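Local coordinates for hypothetical protein AQ_328 (Aquifex aeolicus, PDB 1R4V) that is of unknown function but adopts an ancestral histone fold and may, like related histone-fold proteins, take part in protein heterodimerization, at residues R25-F29 against D46-E50. Numbering follows the deposited sequence.
Sequences RPKGF and DETIE. With ZN (zinc ion), chain E.
Arg25, in the loop before helix 29-40, and Phe29, the first residue of that helix, meet Asp46, Ile49 and Glu50 on the first turn of helix 46-62, joining two successive helices of this histone-fold protein beside a bound zinc ion. The polar part is a salt bridge. Arg25 NE donates to Asp46 OD1 at 2.7 Å with an N-H...O angle of 159°, the oxygen lying at the guanidinium edge, almost in its plane, and accepting through its syn lone pair. Arg25 NH2 adds a weak bond to Asp46 OD1 at 3.1 Å, while the carboxylate plane is turned 59° from the guanidinium. An extended chain, with CG anti to the backbone N (chi1 -168°), carries the guanidinium across to the helix, where Ile49 CD1 packs obliquely on it in van der Waals contact, 3.6 Å from Arg25 NH2. Asp46 divides its carboxylate: OD1 faces the arginine and OD2 binds zinc at 2.0 Å, Glu21 also binding the metal. The zinc would be expected to draw charge from this carboxylate and favour its ionised form. Arg25 NH1 is hydrogen-bonded to Asp33, on helix 29-40.

The apolar part centres on the Phe29 ring. Ile49 CG2 sits over the middle of one face in a CH-pi contact, 3.6 Å from the centroid of the Phe29 ring, and Pro26 CB lies over the opposite face, nearer the rim. Tyr112 of helix 106-113 packs edge-to-face with Phe29 and hydrogen-bonds Glu50 OE2. Glu50 OE2, brought back by a bend at chi2, also meets the ring edge in plane, 3.1 Å from Phe29 CZ.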
ATOM      1  N   ARG A  25     -13.655  14.237  -7.137  1.00 42.61           N
ATOM      2  CA  ARG A  25     -13.183  13.246  -6.181  1.00 39.89           C
ATOM      3  C   ARG A  25     -11.742  12.920  -6.570  1.00 38.18           C
ATOM      4  O   ARG A  25     -11.503  12.669  -7.756  1.00 36.55           O
ATOM      5  CB  ARG A  25     -14.039  11.992  -6.258  1.00 39.75           C
ATOM      6  CG  ARG A  25     -13.826  11.025  -5.114  1.00 38.87           C
ATOM      7  CD  ARG A  25     -14.584   9.747  -5.350  1.00 37.56           C
ATOM      8  NE  ARG A  25     -14.730   8.987  -4.118  1.00 37.71           N
ATOM      9  CZ  ARG A  25     -15.226   7.767  -4.056  1.00 29.83           C
ATOM     10  NH1 ARG A  25     -15.598   7.140  -5.151  1.00 28.83           N
ATOM     11  NH2 ARG A  25     -15.325   7.166  -2.886  1.00 35.13           N
ATOM     12  N   PRO A  26     -10.794  12.913  -5.624  1.00 36.26           N
ATOM     13  CA  PRO A  26      -9.396  12.663  -5.977  1.00 34.71           C
ATOM     14  C   PRO A  26      -9.280  11.450  -6.890  1.00 32.37           C
ATOM     15  O   PRO A  26      -9.991  10.466  -6.719  1.00 28.46           O
ATOM     16  CB  PRO A  26      -8.724  12.441  -4.619  1.00 34.28           C
ATOM     17  CG  PRO A  26      -9.538  13.237  -3.662  1.00 34.82           C
ATOM     18  CD  PRO A  26     -10.941  13.127  -4.172  1.00 35.96           C
ATOM     19  N   LYS A  27      -8.398  11.537  -7.876  1.00 33.06           N
ATOM     20  CA  LYS A  27      -8.251  10.479  -8.873  1.00 31.86           C
ATOM     21  C   LYS A  27      -7.762   9.189  -8.224  1.00 29.25           C
ATOM     22  O   LYS A  27      -6.994   9.232  -7.271  1.00 27.27           O
ATOM     23  CB  LYS A  27      -7.350  10.942 -10.020  1.00 33.85           C
ATOM     24  CG  LYS A  27      -8.124  11.520 -11.211  1.00 37.79           C
ATOM     25  CD  LYS A  27      -9.064  12.677 -10.865  1.00 44.09           C
ATOM     26  CE  LYS A  27      -9.957  13.072 -12.049  1.00 46.09           C
ATOM     27  NZ  LYS A  27     -11.249  12.315 -12.165  1.00 51.66           N
ATOM     28  N   GLY A  28      -8.251   8.065  -8.737  1.00 27.00           N
ATOM     29  CA  GLY A  28      -8.034   6.747  -8.163  1.00 27.31           C
ATOM     30  C   GLY A  28      -9.094   6.252  -7.197  1.00 25.54           C
ATOM     31  O   GLY A  28      -9.335   5.051  -7.172  1.00 25.80           O
ATOM     32  N   PHE A  29      -9.706   7.147  -6.416  1.00 25.74           N
ATOM     33  CA  PHE A  29     -10.658   6.809  -5.340  1.00 24.11           C
ATOM     34  C   PHE A  29     -11.820   6.051  -5.950  1.00 24.82           C
ATOM     35  O   PHE A  29     -12.179   4.939  -5.555  1.00 24.67           O
ATOM     36  CB  PHE A  29     -11.175   8.072  -4.646  1.00 24.00           C
ATOM     37  CG  PHE A  29     -10.280   8.649  -3.577  1.00 23.82           C
ATOM     38  CD1 PHE A  29      -8.899   8.709  -3.717  1.00 25.25           C
ATOM     39  CD2 PHE A  29     -10.842   9.159  -2.413  1.00 24.68           C
ATOM     40  CE1 PHE A  29      -8.109   9.255  -2.739  1.00 23.52           C
ATOM     41  CE2 PHE A  29     -10.050   9.700  -1.417  1.00 23.25           C
ATOM     42  CZ  PHE A  29      -8.680   9.755  -1.581  1.00 22.81           C
ATOM     43  N   ASP A  46     -15.037   8.056   1.206  1.00 26.62           N
ATOM     44  CA  ASP A  46     -13.887   8.948   1.113  1.00 28.68           C
ATOM     45  C   ASP A  46     -13.107   8.944   2.436  1.00 28.75           C
ATOM     46  O   ASP A  46     -11.886   8.864   2.401  1.00 27.35           O
ATOM     47  CB  ASP A  46     -14.272  10.383   0.744  1.00 28.87           C
ATOM     48  CG  ASP A  46     -14.739  10.539  -0.705  1.00 33.69           C
ATOM     49  OD1 ASP A  46     -14.338   9.749  -1.579  1.00 36.24           O
ATOM     50  OD2 ASP A  46     -15.518  11.444  -1.093  1.00 40.79           O
ATOM     51  N   GLU A  47     -13.803   9.033   3.573  1.00 28.16           N
ATOM     52  CA  GLU A  47     -13.192   9.013   4.900  1.00 27.42           C
ATOM     53  C   GLU A  47     -12.357   7.758   5.157  1.00 26.11           C
ATOM     54  O   GLU A  47     -11.222   7.865   5.665  1.00 26.11           O
ATOM     55  CB  GLU A  47     -14.249   9.100   6.002  1.00 28.07           C
ATOM     56  CG  GLU A  47     -13.607   9.142   7.389  1.00 31.04           C
ATOM     57  CD  GLU A  47     -14.583   9.322   8.533  1.00 33.74           C
ATOM     58  OE1 GLU A  47     -15.733   8.811   8.485  1.00 40.83           O
ATOM     59  OE2 GLU A  47     -14.160   9.994   9.495  1.00 45.23           O
ATOM     60  N   THR A  48     -12.904   6.579   4.838  1.00 23.15           N
ATOM     61  CA  THR A  48     -12.163   5.345   5.086  1.00 24.06           C
ATOM     62  C   THR A  48     -11.088   5.065   4.030  1.00 24.12           C
ATOM     63  O   THR A  48     -10.108   4.383   4.340  1.00 22.05           O
ATOM     64  CB  THR A  48     -13.071   4.107   5.298  1.00 24.00           C
ATOM     65  OG1 THR A  48     -14.017   3.930   4.224  1.00 21.04           O
ATOM     66  CG2 THR A  48     -13.873   4.270   6.603  1.00 24.08           C
ATOM     67  N   ILE A  49     -11.262   5.553   2.802  1.00 22.76           N
ATOM     68  CA  ILE A  49     -10.189   5.505   1.805  1.00 23.72           C
ATOM     69  C   ILE A  49      -8.993   6.314   2.280  1.00 23.35           C
ATOM     70  O   ILE A  49      -7.863   5.850   2.139  1.00 22.36           O
ATOM     71  CB  ILE A  49     -10.636   5.993   0.414  1.00 23.41           C
ATOM     72  CG1 ILE A  49     -11.612   5.007  -0.209  1.00 24.01           C
ATOM     73  CG2 ILE A  49      -9.425   6.212  -0.530  1.00 23.36           C
ATOM     74  CD1 ILE A  49     -12.455   5.596  -1.352  1.00 26.54           C
ATOM     75  N   GLU A  50      -9.213   7.503   2.834  1.00 22.23           N
ATOM     76  CA  GLU A  50      -8.111   8.296   3.363  1.00 24.65           C
ATOM     77  C   GLU A  50      -7.341   7.558   4.469  1.00 23.56           C
ATOM     78  O   GLU A  50      -6.101   7.585   4.505  1.00 20.18           O
ATOM     79  CB  GLU A  50      -8.612   9.638   3.906  1.00 26.40           C
ATOM     80  CG  GLU A  50      -9.033  10.605   2.821  1.00 36.96           C
ATOM     81  CD  GLU A  50      -7.854  11.197   2.062  1.00 45.64           C
ATOM     82  OE1 GLU A  50      -6.745  11.334   2.628  1.00 50.27           O
ATOM     83  OE2 GLU A  50      -8.054  11.548   0.882  1.00 51.87           O
TER
HETATM   84 ZN    ZN E 204     -16.477  11.931  -2.762  0.50 33.45          ZN